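Local coordinates for proline dehydrogenase (Bradyrhizobium japonicum USDA 110, PDB 3HAZ), which probably oxidises L-proline to L-glutamate in two steps, joining an FAD-dependent proline dehydrogenase and an NAD-dependent aldehyde dehydrogenase in one chain, at residues Thr396-Thr401 and Ser467-Gln472; Arg38-Ala43 and Ala482-Pro487; Glu48-Arg53 and Glu425-Gln430. One frame throughout, in Å; residues are numbered along the deposited sequence.

Contact 1: residues Thr396-Thr401 and Ser467-Gln472. With FAD (flavin-adenine dinucleotide), chain C.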
loop_
_atom_site.group_PDB
_atom_site.type_symbol
_atom_site.label_atom_id
_atom_site.label_comp_id
_atom_site.label_asym_id
_atom_site.label_seq_id
_atom_site.Cartn_x
_atom_site.Cartn_y
_atom_site.Cartn_z
ATOM N N THR A 396 40.237 3.080 -24.920
ATOM C CA THR A 396 39.051 2.431 -24.382
ATOM C C THR A 396 39.291 0.935 -24.315
ATOM O O THR A 396 40.013 0.380 -25.145
ATOM C CB THR A 396 37.806 2.701 -25.260
ATOM O OG1 THR A 396 36.708 1.905 -24.798
ATOM C CG2 THR A 396 38.095 2.350 -26.715
ATOM N N HIS A 397 38.686 0.275 -23.337
ATOM C CA HIS A 397 38.742 -1.186 -23.286
ATOM C C HIS A 397 37.358 -1.792 -23.532
ATOM O O HIS A 397 37.106 -2.957 -23.221
ATOM C CB HIS A 397 39.317 -1.668 -21.951
ATOM C CG HIS A 397 40.590 -0.982 -21.558
ATOM N ND1 HIS A 397 40.676 -0.143 -20.467
ATOM C CD2 HIS A 397 41.829 -1.015 -22.105
ATOM C CE1 HIS A 397 41.911 0.314 -20.362
ATOM N NE2 HIS A 397 42.630 -0.197 -21.347
ATOM N N ASN A 398 36.467 -0.990 -24.100
ATOM C CA ASN A 398 35.104 -1.427 -24.383
ATOM C C ASN A 398 35.005 -1.976 -25.814
ATOM O O ASN A 398 35.259 -1.245 -26.770
ATOM C CB ASN A 398 34.152 -0.246 -24.171
ATOM C CG ASN A 398 32.700 -0.587 -24.472
ATOM O OD1 ASN A 398 32.397 -1.280 -25.440
ATOM N ND2 ASN A 398 31.796 -0.081 -23.644
ATOM N N ALA A 399 34.647 -3.257 -25.952
ATOM C CA ALA A 399 34.601 -3.930 -27.266
ATOM C C ALA A 399 33.602 -3.315 -28.249
ATOM O O ALA A 399 33.863 -3.237 -29.453
ATOM C CB ALA A 399 34.314 -5.421 -27.098
ATOM N N LEU A 400 32.459 -2.887 -27.732
ATOM C CA LEU A 400 31.448 -2.237 -28.557
ATOM C C LEU A 400 31.940 -0.865 -29.029
ATOM O O LEU A 400 31.751 -0.487 -30.188
ATOM C CB LEU A 400 30.139 -2.085 -27.784
ATOM C CG LEU A 400 29.000 -1.407 -28.557
ATOM C CD1 LEU A 400 28.671 -2.176 -29.837
ATOM C CD2 LEU A 400 27.765 -1.253 -27.681
ATOM N N THR A 401 32.571 -0.120 -28.126
ATOM C CA THR A 401 33.117 1.183 -28.485
ATOM C C THR A 401 34.167 1.016 -29.579
ATOM O O THR A 401 34.155 1.739 -30.579
ATOM C CB THR A 401 33.742 1.890 -27.273
ATOM O OG1 THR A 401 32.790 1.931 -26.204
ATOM C CG2 THR A 401 34.158 3.310 -27.628
ATOM N N SER A 467 29.203 -0.875 -13.567
ATOM C CA SER A 467 28.874 -0.361 -14.893
ATOM C C SER A 467 30.012 -0.527 -15.901
ATOM O O SER A 467 29.816 -0.335 -17.100
ATOM C CB SER A 467 28.474 1.114 -14.803
ATOM O OG SER A 467 29.493 1.876 -14.177
ATOM N N SER A 468 31.202 -0.873 -15.419
ATOM C CA SER A 468 32.352 -0.959 -16.302
ATOM C C SER A 468 32.243 -2.164 -17.239
ATOM O O SER A 468 31.795 -3.250 -16.844
ATOM C CB SER A 468 33.660 -0.984 -15.512
ATOM O OG SER A 468 34.156 -2.297 -15.359
ATOM N N PHE A 469 32.641 -1.950 -18.487
ATOM C CA PHE A 469 32.572 -2.986 -19.502
ATOM C C PHE A 469 33.473 -4.154 -19.139
ATOM O O PHE A 469 33.083 -5.317 -19.269
ATOM C CB PHE A 469 32.976 -2.427 -20.868
ATOM C CG PHE A 469 33.043 -3.468 -21.946
ATOM C CD1 PHE A 469 31.960 -3.694 -22.776
ATOM C CD2 PHE A 469 34.191 -4.224 -22.126
ATOM C CE1 PHE A 469 32.015 -4.653 -23.765
ATOM C CE2 PHE A 469 34.255 -5.182 -23.113
ATOM C CZ PHE A 469 33.169 -5.400 -23.934
ATOM N N VAL A 470 34.682 -3.837 -18.683
ATOM C CA VAL A 470 35.661 -4.862 -18.361
ATOM C C VAL A 470 35.161 -5.783 -17.257
ATOM O O VAL A 470 35.380 -6.994 -17.306
ATOM C CB VAL A 470 37.030 -4.261 -17.973
ATOM C CG1 VAL A 470 37.573 -3.412 -19.112
ATOM C CG2 VAL A 470 36.917 -3.444 -16.692
ATOM N N ALA A 471 34.484 -5.207 -16.270
ATOM C CA ALA A 471 33.946 -5.983 -15.160
ATOM C C ALA A 471 32.855 -6.929 -15.646
ATOM O O ALA A 471 32.885 -8.124 -15.358
ATOM C CB ALA A 471 33.402 -5.061 -14.084
ATOM N N GLN A 472 31.892 -6.379 -16.381
ATOM C CA GLN A 472 30.775 -7.154 -16.896
ATOM C C GLN A 472 31.222 -8.266 -17.846
ATOM O O GLN A 472 30.746 -9.398 -17.757
ATOM C CB GLN A 472 29.774 -6.233 -17.586
ATOM C CG GLN A 472 29.160 -5.214 -16.646
ATOM C CD GLN A 472 28.098 -4.370 -17.312
ATOM O OE1 GLN A 472 27.341 -4.852 -18.157
ATOM N NE2 GLN A 472 28.031 -3.100 -16.931
HETATM P PA FAD C . 33.563 1.629 -20.160
HETATM O O1A FAD C . 33.155 0.457 -19.098
HETATM O O2A FAD C . 32.899 1.474 -21.454
HETATM O O5B FAD C . 33.129 3.067 -19.537
HETATM C C5B FAD C . 33.556 3.375 -18.241
HETATM C C4B FAD C . 33.310 4.863 -17.956
HETATM O O4B FAD C . 32.016 5.522 -18.438
HETATM C C3B FAD C . 33.908 5.655 -16.960
HETATM O O3B FAD C . 35.306 5.552 -16.757
HETATM C C2B FAD C . 33.232 6.995 -17.103
HETATM O O2B FAD C . 33.959 8.015 -17.762
HETATM C C1B FAD C . 31.888 6.699 -17.668
HETATM N N9A FAD C . 30.790 6.489 -16.741
HETATM C C8A FAD C . 30.633 5.474 -15.803
HETATM N N7A FAD C . 29.421 5.656 -15.194
HETATM C C5A FAD C . 28.820 6.799 -15.771
HETATM C C6A FAD C . 27.508 7.490 -15.522
HETATM N N6A FAD C . 26.583 6.988 -14.513
HETATM N N1A FAD C . 27.176 8.556 -16.219
HETATM C C2A FAD C . 28.044 9.057 -17.209
HETATM N N3A FAD C . 29.306 8.394 -17.446
HETATM C C4A FAD C . 29.649 7.282 -16.720
HETATM N N1 FAD C . 40.597 9.626 -18.297
HETATM C C2 FAD C . 40.728 10.942 -17.924
HETATM O O2 FAD C . 39.714 11.554 -17.221
HETATM N N3 FAD C . 41.938 11.654 -18.228
HETATM C C4 FAD C . 42.957 11.029 -18.889
HETATM O O4 FAD C . 44.109 11.743 -19.245
HETATM C C4X FAD C . 42.821 9.654 -19.285
HETATM N N5 FAD C . 43.924 8.958 -20.018
HETATM C C5X FAD C . 43.773 7.601 -20.394
HETATM C C6 FAD C . 44.863 6.918 -21.106
HETATM C C7 FAD C . 44.707 5.564 -21.485
HETATM C C7M FAD C . 45.850 4.862 -22.201
HETATM C C8 FAD C . 43.454 4.838 -21.173
HETATM C C8M FAD C . 43.259 3.365 -21.568
HETATM C C9 FAD C . 42.415 5.496 -20.492
HETATM C C9A FAD C . 42.572 6.904 -20.085
HETATM N N10 FAD C . 41.494 7.595 -19.374
HETATM C C10 FAD C . 41.657 8.979 -18.993
HETATM C "C1'" FAD C . 40.145 6.975 -19.176
HETATM C "C2'" FAD C . 39.930 6.211 -17.844
HETATM O "O2'" FAD C . 41.185 5.946 -17.225
HETATM C "C3'" FAD C . 39.117 4.937 -18.123
HETATM O "O3'" FAD C . 39.956 3.938 -18.692
HETATM C "C4'" FAD C . 37.900 5.186 -19.084
HETATM O "O4'" FAD C . 37.090 6.277 -18.814
HETATM C "C5'" FAD C . 37.070 3.895 -19.318
HETATM O "O5'" FAD C . 36.349 3.916 -20.540
HETATM P P FAD C . 36.076 2.465 -21.295
HETATM O O1P FAD C . 35.337 2.735 -22.766
HETATM O O2P FAD C . 37.342 1.737 -21.436
HETATM O O3P FAD C . 35.183 1.566 -20.264
#

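Contact 2: residues Arg38-Ala43 and Ala482-Pro487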
loop_
_atom_site.group_PDB
_atom_site.type_symbol
_atom_site.label_atom_id
_atom_site.label_comp_id
_atom_site.label_asym_id
_atom_site.label_seq_id
_atom_site.Cartn_x
_atom_site.Cartn_y
_atom_site.Cartn_z
ATOM N N ARG A 38 28.090 -5.211 -39.276
ATOM C CA ARG A 38 29.543 -5.303 -39.155
ATOM C C ARG A 38 29.967 -5.057 -37.707
ATOM O O ARG A 38 30.818 -5.759 -37.164
ATOM C CB ARG A 38 30.243 -4.314 -40.099
ATOM C CG ARG A 38 30.127 -4.690 -41.592
ATOM C CD ARG A 38 31.013 -3.812 -42.479
ATOM N NE ARG A 38 30.498 -2.449 -42.592
ATOM C CZ ARG A 38 29.598 -2.065 -43.493
ATOM N NH1 ARG A 38 29.116 -2.942 -44.364
ATOM N NH2 ARG A 38 29.181 -0.806 -43.526
ATOM N N ILE A 39 29.362 -4.057 -37.085
ATOM C CA ILE A 39 29.717 -3.698 -35.723
ATOM C C ILE A 39 29.419 -4.858 -34.788
ATOM O O ILE A 39 30.244 -5.220 -33.940
ATOM C CB ILE A 39 28.962 -2.438 -35.273
ATOM C CG1 ILE A 39 29.594 -1.200 -35.916
ATOM C CG2 ILE A 39 28.981 -2.314 -33.770
ATOM C CD1 ILE A 39 28.749 0.049 -35.804
ATOM N N HIS A 40 28.241 -5.450 -34.965
ATOM C CA HIS A 40 27.793 -6.545 -34.120
ATOM C C HIS A 40 28.754 -7.717 -34.208
ATOM O O HIS A 40 29.108 -8.316 -33.194
ATOM C CB HIS A 40 26.386 -6.991 -34.522
ATOM C CG HIS A 40 25.762 -7.951 -33.558
ATOM N ND1 HIS A 40 25.042 -7.537 -32.456
ATOM C CD2 HIS A 40 25.755 -9.305 -33.525
ATOM C CE1 HIS A 40 24.615 -8.595 -31.790
ATOM N NE2 HIS A 40 25.037 -9.679 -32.417
ATOM N N ARG A 41 29.181 -8.028 -35.428
ATOM C CA ARG A 41 30.082 -9.150 -35.674
ATOM C C ARG A 41 31.472 -8.928 -35.076
ATOM O O ARG A 41 31.966 -9.767 -34.322
ATOM C CB ARG A 41 30.192 -9.426 -37.174
ATOM C CG ARG A 41 31.222 -10.480 -37.518
ATOM C CD ARG A 41 31.548 -10.480 -38.998
ATOM N NE ARG A 41 32.833 -11.124 -39.248
ATOM C CZ ARG A 41 33.000 -12.437 -39.348
ATOM N NH1 ARG A 41 31.957 -13.251 -39.224
ATOM N NH2 ARG A 41 34.210 -12.936 -39.573
ATOM N N THR A 42 32.099 -7.805 -35.429
ATOM C CA THR A 42 33.382 -7.416 -34.851
ATOM C C THR A 42 33.357 -7.454 -33.324
ATOM O O THR A 42 34.255 -8.016 -32.690
ATOM C CB THR A 42 33.803 -5.993 -35.295
ATOM O OG1 THR A 42 34.082 -5.990 -36.699
ATOM C CG2 THR A 42 35.052 -5.539 -34.546
ATOM N N ALA A 43 32.327 -6.852 -32.739
ATOM C CA ALA A 43 32.211 -6.770 -31.286
ATOM C C ALA A 43 32.004 -8.139 -30.622
ATOM O O ALA A 43 32.587 -8.416 -29.571
ATOM C CB ALA A 43 31.101 -5.796 -30.890
ATOM N N ALA A 482 24.061 -8.700 -24.215
ATOM C CA ALA A 482 23.877 -7.601 -23.268
ATOM C C ALA A 482 24.995 -6.557 -23.358
ATOM O O ALA A 482 24.761 -5.358 -23.189
ATOM C CB ALA A 482 23.768 -8.139 -21.847
ATOM N N LEU A 483 26.213 -7.019 -23.608
ATOM C CA LEU A 483 27.352 -6.122 -23.745
ATOM C C LEU A 483 27.253 -5.347 -25.052
ATOM O O LEU A 483 27.982 -4.375 -25.266
ATOM C CB LEU A 483 28.654 -6.920 -23.705
ATOM C CG LEU A 483 28.832 -7.830 -22.488
ATOM C CD1 LEU A 483 29.960 -8.813 -22.722
ATOM C CD2 LEU A 483 29.086 -7.015 -21.224
ATOM N N LEU A 484 26.333 -5.776 -25.912
ATOM C CA LEU A 484 26.227 -5.253 -27.272
ATOM C C LEU A 484 25.063 -4.290 -27.469
ATOM O O LEU A 484 24.827 -3.810 -28.580
ATOM C CB LEU A 484 26.096 -6.407 -28.264
ATOM C CG LEU A 484 27.348 -7.260 -28.445
ATOM C CD1 LEU A 484 27.186 -8.194 -29.635
ATOM C CD2 LEU A 484 28.554 -6.357 -28.625
ATOM N N GLN A 485 24.326 -4.025 -26.400
ATOM C CA GLN A 485 23.219 -3.084 -26.471
ATOM C C GLN A 485 23.745 -1.734 -26.930
ATOM O O GLN A 485 24.721 -1.223 -26.375
ATOM C CB GLN A 485 22.563 -2.934 -25.097
ATOM C CG GLN A 485 21.389 -1.965 -25.070
ATOM C CD GLN A 485 21.144 -1.381 -23.689
ATOM O OE1 GLN A 485 19.998 -1.209 -23.267
ATOM N NE2 GLN A 485 22.226 -1.073 -22.973
ATOM N N ARG A 486 23.112 -1.155 -27.942
ATOM C CA ARG A 486 23.505 0.180 -28.376
ATOM C C ARG A 486 23.080 1.243 -27.361
ATOM O O ARG A 486 21.995 1.159 -26.778
ATOM C CB ARG A 486 22.965 0.489 -29.772
ATOM C CG ARG A 486 23.956 0.179 -30.898
ATOM C CD ARG A 486 24.646 -1.168 -30.704
ATOM N NE ARG A 486 25.061 -1.763 -31.974
ATOM C CZ ARG A 486 25.312 -3.058 -32.149
ATOM N NH1 ARG A 486 25.192 -3.901 -31.134
ATOM N NH2 ARG A 486 25.680 -3.516 -33.341
ATOM N N PRO A 487 23.954 2.233 -27.128
ATOM C CA PRO A 487 23.703 3.297 -26.149
ATOM C C PRO A 487 22.392 4.035 -26.413
ATOM O O PRO A 487 21.643 4.309 -25.474
ATOM C CB PRO A 487 24.905 4.229 -26.338
ATOM C CG PRO A 487 26.006 3.306 -26.805
ATOM C CD PRO A 487 25.316 2.310 -27.695
#

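Contact 3: residues Glu48-Arg53 and Glu425-Gln430. With SO4 (sulfate ion), chain J.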
loop_
_atom_site.group_PDB
_atom_site.type_symbol
_atom_site.label_atom_id
_atom_site.label_comp_id
_atom_site.label_asym_id
_atom_site.label_seq_id
_atom_site.Cartn_x
_atom_site.Cartn_y
_atom_site.Cartn_z
ATOM N N GLU A 48 34.147 -12.585 -27.459
ATOM C CA GLU A 48 34.471 -14.013 -27.442
ATOM C C GLU A 48 35.923 -14.238 -27.059
ATOM O O GLU A 48 36.231 -15.100 -26.234
ATOM C CB GLU A 48 34.204 -14.655 -28.805
ATOM C CG GLU A 48 32.745 -14.917 -29.089
ATOM C CD GLU A 48 32.541 -15.678 -30.379
ATOM O OE1 GLU A 48 33.161 -15.292 -31.391
ATOM O OE2 GLU A 48 31.762 -16.658 -30.380
ATOM N N ALA A 49 36.816 -13.467 -27.673
ATOM C CA ALA A 49 38.228 -13.536 -27.331
ATOM C C ALA A 49 38.434 -13.150 -25.868
ATOM O O ALA A 49 39.199 -13.789 -25.151
ATOM C CB ALA A 49 39.050 -12.625 -28.246
ATOM N N ILE A 50 37.748 -12.100 -25.428
ATOM C CA ILE A 50 37.879 -11.652 -24.050
ATOM C C ILE A 50 37.462 -12.762 -23.093
ATOM O O ILE A 50 38.074 -12.956 -22.045
ATOM C CB ILE A 50 37.027 -10.401 -23.773
ATOM C CG1 ILE A 50 37.632 -9.172 -24.454
ATOM C CG2 ILE A 50 36.916 -10.160 -22.276
ATOM C CD1 ILE A 50 36.736 -7.942 -24.373
ATOM N N ARG A 51 36.411 -13.489 -23.457
ATOM C CA ARG A 51 35.895 -14.549 -22.598
ATOM C C ARG A 51 36.531 -15.908 -22.869
ATOM O O ARG A 51 36.077 -16.926 -22.346
ATOM C CB ARG A 51 34.370 -14.620 -22.689
ATOM C CG ARG A 51 33.703 -13.391 -22.108
ATOM C CD ARG A 51 32.210 -13.537 -22.054
ATOM N NE ARG A 51 31.639 -12.590 -21.101
ATOM C CZ ARG A 51 30.338 -12.450 -20.886
ATOM N NH1 ARG A 51 29.473 -13.200 -21.560
ATOM N NH2 ARG A 51 29.904 -11.561 -20.000
ATOM N N LYS A 52 37.588 -15.926 -23.674
ATOM C CA LYS A 52 38.335 -17.157 -23.878
ATOM C C LYS A 52 38.889 -17.620 -22.533
ATOM O O LYS A 52 38.469 -18.651 -22.008
ATOM C CB LYS A 52 39.459 -16.961 -24.898
ATOM C CG LYS A 52 40.077 -18.265 -25.400
ATOM C CD LYS A 52 40.812 -18.056 -26.720
ATOM C CE LYS A 52 41.142 -19.381 -27.406
ATOM N NZ LYS A 52 42.358 -20.046 -26.845
ATOM N N ARG A 53 39.818 -16.836 -21.985
ATOM C CA ARG A 53 40.408 -17.070 -20.664
ATOM C C ARG A 53 41.409 -18.226 -20.659
ATOM O O ARG A 53 41.864 -18.680 -21.710
ATOM C CB ARG A 53 39.323 -17.309 -19.607
ATOM C CG ARG A 53 39.073 -18.779 -19.310
ATOM C CD ARG A 53 37.660 -19.019 -18.813
ATOM N NE ARG A 53 37.559 -18.974 -17.357
ATOM C CZ ARG A 53 37.846 -19.997 -16.559
ATOM N NH1 ARG A 53 38.266 -21.144 -17.076
ATOM N NH2 ARG A 53 37.717 -19.877 -15.244
ATOM N N GLU A 425 43.764 -6.600 -23.198
ATOM C CA GLU A 425 44.727 -7.425 -23.925
ATOM C C GLU A 425 44.085 -8.377 -24.941
ATOM O O GLU A 425 44.417 -8.347 -26.133
ATOM C CB GLU A 425 45.632 -8.207 -22.969
ATOM C CG GLU A 425 46.719 -8.998 -23.699
ATOM C CD GLU A 425 47.845 -9.455 -22.785
ATOM O OE1 GLU A 425 47.761 -9.224 -21.559
ATOM O OE2 GLU A 425 48.822 -10.039 -23.300
ATOM N N ALA A 426 43.178 -9.226 -24.472
ATOM C CA ALA A 426 42.508 -10.170 -25.355
ATOM C C ALA A 426 41.755 -9.411 -26.443
ATOM O O ALA A 426 41.779 -9.794 -27.610
ATOM C CB ALA A 426 41.557 -11.079 -24.567
ATOM N N LEU A 427 41.092 -8.327 -26.054
ATOM C CA LEU A 427 40.355 -7.499 -27.002
ATOM C C LEU A 427 41.238 -7.076 -28.184
ATOM O O LEU A 427 40.955 -7.409 -29.335
ATOM C CB LEU A 427 39.783 -6.270 -26.288
ATOM C CG LEU A 427 38.807 -5.348 -27.022
ATOM C CD1 LEU A 427 38.255 -4.300 -26.060
ATOM C CD2 LEU A 427 39.468 -4.681 -28.231
ATOM N N TYR A 428 42.313 -6.353 -27.900
ATOM C CA TYR A 428 43.120 -5.782 -28.979
ATOM C C TYR A 428 43.949 -6.804 -29.768
ATOM O O TYR A 428 44.207 -6.605 -30.953
ATOM C CB TYR A 428 43.979 -4.622 -28.470
ATOM C CG TYR A 428 43.166 -3.367 -28.241
ATOM C CD1 TYR A 428 42.864 -2.933 -26.956
ATOM C CD2 TYR A 428 42.677 -2.629 -29.319
ATOM C CE1 TYR A 428 42.107 -1.781 -26.746
ATOM C CE2 TYR A 428 41.916 -1.483 -29.124
ATOM C CZ TYR A 428 41.638 -1.063 -27.835
ATOM O OH TYR A 428 40.890 0.072 -27.632
ATOM N N GLU A 429 44.353 -7.894 -29.121
ATOM C CA GLU A 429 45.004 -8.993 -29.831
ATOM C C GLU A 429 44.065 -9.560 -30.895
ATOM O O GLU A 429 44.472 -9.802 -32.029
ATOM C CB GLU A 429 45.418 -10.102 -28.863
ATOM C CG GLU A 429 46.690 -9.813 -28.086
ATOM C CD GLU A 429 47.075 -10.958 -27.166
ATOM O OE1 GLU A 429 46.257 -11.890 -26.999
ATOM O OE2 GLU A 429 48.195 -10.923 -26.611
ATOM N N GLN A 430 42.807 -9.769 -30.518
ATOM C CA GLN A 430 41.811 -10.271 -31.454
ATOM C C GLN A 430 41.539 -9.249 -32.554
ATOM O O GLN A 430 41.404 -9.608 -33.724
ATOM C CB GLN A 430 40.513 -10.630 -30.734
ATOM C CG GLN A 430 39.436 -11.182 -31.671
ATOM C CD GLN A 430 39.863 -12.480 -32.333
ATOM O OE1 GLN A 430 40.513 -13.321 -31.711
ATOM N NE2 GLN A 430 39.498 -12.650 -33.600
HETATM S S SO4 J . 42.655 -8.823 -20.489
HETATM O O1 SO4 J . 42.714 -9.309 -21.867
HETATM O O2 SO4 J . 43.093 -9.884 -19.583
HETATM O O3 SO4 J . 43.526 -7.657 -20.330
HETATM O O4 SO4 J . 41.276 -8.453 -20.173
#

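Contact 1: residues Thr396-Thr401 and Ser467-Gln472
The phenyl ring of Phe469 lies flat against the turn that leads into helix 399-409. With CG anti to its backbone N (chi1 175°), the ring reaches across from the start of helix 469-473 and presents one face to Asn398 and Ala399. Asn398 CA rests over that face as a CH-pi partner, 3.9 Å from the centroid of the Phe469 ring. The Asn398 amide is stacked on the same ring, the two planes 26° apart, and Asn398 CG comes 3.6 Å from Phe469 CD1. Over the same face, the backbone N of Ala399 stands 3.3 Å above the Phe469 ring plane. Ala399 CB meets Phe469 CZ at 3.4 Å, a place for a bare methyl. Beside the ring, Val470 CG1 packs on His397 CB, while the imidazole leads away and its NE2 is hydrogen-bonded to Leu420 N.

Asparagine suits position 398 because its amide works at both ends. Asn398 OD1 caps the helix, taking a bond from Thr401 N at 2.9 Å, with the donor above the carbonyl plane, and a weak one from Leu400 N. Asn398 ND2 donates almost straight (172°) to FAD O2A at 2.9 Å. Thr396 OG1 accepts from Asn398 N in an ST turn and donates to FAD O1P, and His397 N binds FAD O2P. From the other segment, whose helix is N-capped by Ser468, Phe469 N donates to FAD O1A at 2.5 Å. Two helix starts thus converge on the FAD pyrophosphate, where their N-H groups and dipoles probably help to balance its negative charge, while the Phe469 ring braces the amide that binds it.

Contact 2: residues Arg38-Ala43 and Ala482-Pro487
A turn of helix at Arg38-Ala43 faces the chain as it leaves the short helix 480-483, with the backbones nearest at His40 and Leu484, whose CA atoms are 7.1 Å apart. Leu484 points toward the helix and divides its two methyls between two residues. Leu484 CD1 lies over one face of the His40 imidazole, 3.7 Å from the ring centroid in a CH-pi contact and offset toward CE1. Leu484 CD2 presses on Ala43 CB at 3.5 Å, a tight fit that the small alanine admits. His40 swings its ring out to meet the leucine with CG anti to the backbone N (chi1 -170°).

In Arg486 the bend at chi2 (44°) brings the guanidinium up to Ile39 and His40 of the helix. Arg486 NH1 donates to Leu484 O at 2.6 Å, in the plane of both the carbonyl and the guanidinium, which ties the side chain back to the backbone two residues earlier. It also lies at the edge of the His40 ring, the flat groups 21° from coplanar. Arg486 NH2 touches Ile39 CG2 at 3.5 Å, and Arg486 NE forms a salt bridge with Glu36 on the same helix. A leucine in place of Arg486 would lose the bonds to Glu36 and Leu484 O, and would probably leave this segment less firmly fixed.

Helix 33-50 also packs on helix 399-409, with Ile39 on Thr404 and Ala43 on Ala403, while Pro487 rests on helix 369-384. The contact therefore ties the chain after helix 469-473 to an N-terminal helix packed on the outer helices of the proline dehydrogenase barrel.

Contact 3: residues Glu48-Arg53 and Glu425-Gln430
Small residues let two helices come close here: the CA atoms of Ile50 and Ala426 are 5.0 Å apart. Ala426 CB sits 3.6 Å from the backbone oxygen of Ala49. One turn further along helix 425-434, Ala49 CB meets Gln430 CB at 3.5 Å, touching the aliphatic part of the glutamine. Ile50 and Leu427 run alongside each other in the same direction, with Ile50 CD1 4.0 Å from Leu427 CB; these branched apolar chains suit a contact made wholly by packing.

Two bonds help to place these groups. Ala49 O accepts from Lys52 N as the helix unwinds, and Gln430, bent at chi2 (63°), has its NE2 hydrogen-bonded to Asp434. A sulfate, probably from the crystallisation liquor, merely occupies the N-terminal end of helix 425-434, where Ala426 N donates to sulfate O1 at 2.6 Å and Glu425 N to O3.

Glu48 OE2 bonds to Ala151 N, and the backbone O of Lys52 to Thr156 OG1, of the second subunit. Within the chain, Leu427 packs on Val402 of helix 399-409 and Ile50 on Phe469 and Ala473, so that the end of helix 33-50 lodges between helices 425-434 and 469-473.

In the fold
Contact 1 is the buried one beside the cofactor: polar backbone and side-chain groups there bind FAD while a phenyl ring is stacked alongside. Contact 2, also mostly buried, is centred about 11 Å from contact 1 and relies on apolar packing plus one arginine. Contact 3 is at the surface, next to the second subunit, and joins its segments by packing alone. Contacts 2 and 3 share helix 33-50, which also touches Ala399, Leu400 and Phe469 of contact 1. Leu400 packs against Ile39 and the 482-487 backbone, linking contacts 1 and 2; polar bonds, such as that of Tyr428 OH to Thr396 O, join contacts 1 and 3. Helix 33-50 thus packs against the segments that bind FAD.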